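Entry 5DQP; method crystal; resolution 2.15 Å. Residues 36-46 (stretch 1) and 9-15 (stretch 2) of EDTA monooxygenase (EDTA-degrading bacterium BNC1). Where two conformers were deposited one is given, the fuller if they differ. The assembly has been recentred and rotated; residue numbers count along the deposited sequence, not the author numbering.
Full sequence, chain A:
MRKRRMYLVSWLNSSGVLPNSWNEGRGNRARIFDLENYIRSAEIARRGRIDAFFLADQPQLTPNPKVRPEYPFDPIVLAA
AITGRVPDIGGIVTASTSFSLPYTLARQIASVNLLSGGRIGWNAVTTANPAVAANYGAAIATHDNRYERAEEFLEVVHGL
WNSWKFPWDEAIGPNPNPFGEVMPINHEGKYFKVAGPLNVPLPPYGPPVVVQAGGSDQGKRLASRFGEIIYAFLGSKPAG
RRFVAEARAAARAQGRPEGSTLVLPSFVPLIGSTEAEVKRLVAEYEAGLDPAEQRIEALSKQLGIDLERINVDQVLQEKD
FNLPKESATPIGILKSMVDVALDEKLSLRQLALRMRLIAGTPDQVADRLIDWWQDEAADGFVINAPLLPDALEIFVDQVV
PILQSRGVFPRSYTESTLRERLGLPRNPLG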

# COMPACT_ATOMS: atom_id res chain seq x y z
N GLU A 36 -7.33 -13.52 3.49
CA GLU A 36 -8.13 -14.04 4.60
C GLU A 36 -7.26 -14.54 5.74
O GLU A 36 -7.67 -14.49 6.90
CB GLU A 36 -9.07 -15.14 4.12
CG GLU A 36 -10.13 -14.64 3.12
CD GLU A 36 -10.96 -13.46 3.65
OE1 GLU A 36 -11.32 -13.48 4.86
OE2 GLU A 36 -11.23 -12.52 2.86
N ASN A 37 -6.05 -15.01 5.44
CA ASN A 37 -5.11 -15.35 6.51
C ASN A 37 -4.88 -14.14 7.42
O ASN A 37 -4.75 -14.30 8.63
CB ASN A 37 -3.79 -15.84 5.91
CG ASN A 37 -2.76 -16.22 6.96
OD1 ASN A 37 -2.91 -17.23 7.64
ND2 ASN A 37 -1.69 -15.42 7.08
N TYR A 38 -4.78 -12.95 6.85
CA TYR A 38 -4.54 -11.77 7.68
C TYR A 38 -5.82 -11.22 8.27
O TYR A 38 -5.82 -10.73 9.40
CB TYR A 38 -3.79 -10.71 6.86
CG TYR A 38 -2.51 -11.30 6.33
CD1 TYR A 38 -1.35 -11.31 7.11
CD2 TYR A 38 -2.48 -11.91 5.08
CE1 TYR A 38 -0.19 -11.90 6.66
CE2 TYR A 38 -1.32 -12.49 4.60
CZ TYR A 38 -0.17 -12.50 5.41
OH TYR A 38 0.99 -13.09 4.95
N ILE A 39 -6.94 -11.31 7.54
CA ILE A 39 -8.22 -10.91 8.11
C ILE A 39 -8.48 -11.71 9.37
O ILE A 39 -8.87 -11.16 10.41
CB ILE A 39 -9.36 -11.08 7.10
CG1 ILE A 39 -9.11 -10.29 5.81
CG2 ILE A 39 -10.70 -10.66 7.72
CD1 ILE A 39 -8.88 -8.82 6.03
N ARG A 40 -8.30 -13.04 9.29
CA ARG A 40 -8.54 -13.89 10.45
C ARG A 40 -7.74 -13.40 11.65
O ARG A 40 -8.28 -13.26 12.76
CB ARG A 40 -8.20 -15.34 10.10
CG ARG A 40 -8.48 -16.36 11.23
CD ARG A 40 -8.67 -17.79 10.62
NE ARG A 40 -8.47 -18.88 11.58
CZ ARG A 40 -8.45 -20.18 11.27
NH1 ARG A 40 -8.61 -20.57 10.00
NH2 ARG A 40 -8.25 -21.09 12.22
N SER A 41 -6.45 -13.09 11.45
CA SER A 41 -5.64 -12.66 12.58
C SER A 41 -6.04 -11.27 13.05
O SER A 41 -6.00 -10.99 14.26
CB SER A 41 -4.16 -12.66 12.20
OG SER A 41 -3.69 -13.98 12.24
N ALA A 42 -6.40 -10.38 12.12
CA ALA A 42 -6.74 -9.03 12.57
C ALA A 42 -8.07 -9.03 13.31
O ALA A 42 -8.25 -8.26 14.26
CB ALA A 42 -6.77 -8.05 11.38
N GLU A 43 -9.02 -9.88 12.88
CA GLU A 43 -10.30 -10.01 13.59
C GLU A 43 -10.12 -10.66 14.96
O GLU A 43 -10.87 -10.35 15.90
CB GLU A 43 -11.30 -10.80 12.74
CG GLU A 43 -11.97 -10.03 11.57
CD GLU A 43 -13.08 -9.02 11.98
OE1 GLU A 43 -13.74 -8.47 11.06
OE2 GLU A 43 -13.31 -8.77 13.20
N ILE A 44 -9.15 -11.57 15.12
CA ILE A 44 -8.84 -12.07 16.45
C ILE A 44 -8.30 -10.95 17.34
O ILE A 44 -8.73 -10.79 18.49
CB ILE A 44 -7.87 -13.26 16.37
CG1 ILE A 44 -8.59 -14.50 15.83
CG2 ILE A 44 -7.20 -13.54 17.73
CD1 ILE A 44 -7.62 -15.60 15.37
N ALA A 45 -7.36 -10.16 16.83
CA ALA A 45 -6.84 -9.05 17.63
C ALA A 45 -7.93 -8.03 17.94
O ALA A 45 -7.99 -7.48 19.04
CB ALA A 45 -5.66 -8.39 16.90
N ARG A 46 -8.83 -7.79 16.98
CA ARG A 46 -9.94 -6.86 17.23
C ARG A 46 -10.84 -7.35 18.36
O ARG A 46 -11.24 -6.56 19.23
CB ARG A 46 -10.75 -6.68 15.94
CG ARG A 46 -11.84 -5.61 16.02
CD ARG A 46 -12.79 -5.79 14.82
NE ARG A 46 -14.08 -5.17 15.07
CZ ARG A 46 -15.04 -5.72 15.80
NH1 ARG A 46 -14.86 -6.91 16.37
NH2 ARG A 46 -16.18 -5.06 15.97
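Stretch 2, residues 9-15: VSWLNSS

Stretch 2 enters as the end of a β-strand, S10 and W11 keeping extended backbones, and leaves it at L12 (phi/psi -128/4°); S14 then takes a positive phi (55/-130°). It runs against the direction of the helix of stretch 1: S10 lies nearest A45 (CA–CA 7.3 Å), L12 nearest S41 (CA–CA 7.1 Å), and S14 reaches N37 and Y38. The contact is small, burying 291 Å² in total, and follows one side of the helix through N37, Y38, S41, A42 and A45.

Packing centres on L12, whose side chain points toward the helix and forks over small residues: CD1 of L12 lies 3.7 Å from CB of S41, and CD2 of L12 lies 4.1 Å from CB of A42. Further along, CB of A45 sits 3.8 Å from OG of S10, a hydroxyl left without a polar partner in the model.

The Y38 ring meets the loop edge-on, with its CE1 3.5 Å from O of L12 and its OH 3.4 Å from CA of S14.

Direct polar contact is sparse. ND2 of N37 donates a weak hydrogen bond to O of S14 (3.4 Å, 145°). A water adds a second link, accepting from N of S14 (3.0 Å) and donating weakly to OH of Y38 (3.2 Å).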

# COMPACT_ATOMS: atom_id res chain seq x y z
N VAL A 9 0.20 -4.44 21.09
CA VAL A 9 0.30 -4.48 19.64
C VAL A 9 0.69 -5.89 19.23
O VAL A 9 1.51 -6.53 19.89
CB VAL A 9 1.35 -3.46 19.13
CG1 VAL A 9 1.55 -3.61 17.59
CG2 VAL A 9 0.95 -2.04 19.53
N SER A 10 0.12 -6.38 18.13
CA SER A 10 0.34 -7.76 17.70
C SER A 10 1.03 -7.80 16.34
O SER A 10 0.49 -7.29 15.36
CB SER A 10 -0.98 -8.54 17.62
OG SER A 10 -1.93 -7.89 16.76
N TRP A 11 2.22 -8.40 16.30
CA TRP A 11 2.83 -8.70 15.01
C TRP A 11 1.85 -9.50 14.17
O TRP A 11 1.15 -10.38 14.67
CB TRP A 11 4.11 -9.52 15.15
CG TRP A 11 5.28 -8.88 15.73
CD1 TRP A 11 5.42 -8.42 17.00
CD2 TRP A 11 6.56 -8.71 15.10
NE1 TRP A 11 6.69 -7.93 17.20
CE2 TRP A 11 7.41 -8.10 16.04
CE3 TRP A 11 7.06 -9.00 13.82
CZ2 TRP A 11 8.74 -7.78 15.75
CZ3 TRP A 11 8.37 -8.68 13.53
CH2 TRP A 11 9.20 -8.07 14.49
N LEU A 12 1.84 -9.22 12.88
CA LEU A 12 0.92 -9.92 11.99
C LEU A 12 1.57 -10.55 10.77
O LEU A 12 0.86 -11.14 9.95
CB LEU A 12 -0.21 -8.98 11.54
CG LEU A 12 -1.59 -9.61 11.75
CD1 LEU A 12 -1.88 -9.93 13.24
CD2 LEU A 12 -2.70 -8.74 11.18
N ASN A 13 2.89 -10.50 10.64
CA ASN A 13 3.54 -10.98 9.42
C ASN A 13 3.35 -12.47 9.16
O ASN A 13 3.55 -13.31 10.05
CB ASN A 13 5.04 -10.69 9.48
CG ASN A 13 5.34 -9.22 9.43
OD1 ASN A 13 5.17 -8.53 10.41
ND2 ASN A 13 5.79 -8.74 8.29
N SER A 14 3.01 -12.79 7.92
CA SER A 14 3.22 -14.14 7.35
C SER A 14 2.56 -15.19 8.24
O SER A 14 1.38 -15.04 8.58
CB SER A 14 4.72 -14.33 7.12
OG SER A 14 4.97 -15.60 6.54
N SER A 15 3.26 -16.26 8.62
CA SER A 15 2.65 -17.41 9.29
C SER A 15 2.96 -17.45 10.78
O SER A 15 2.52 -18.38 11.46
CB SER A 15 3.12 -18.71 8.63
OG SER A 15 4.53 -18.77 8.60
O HOH W 1 2.70 -10.58 5.90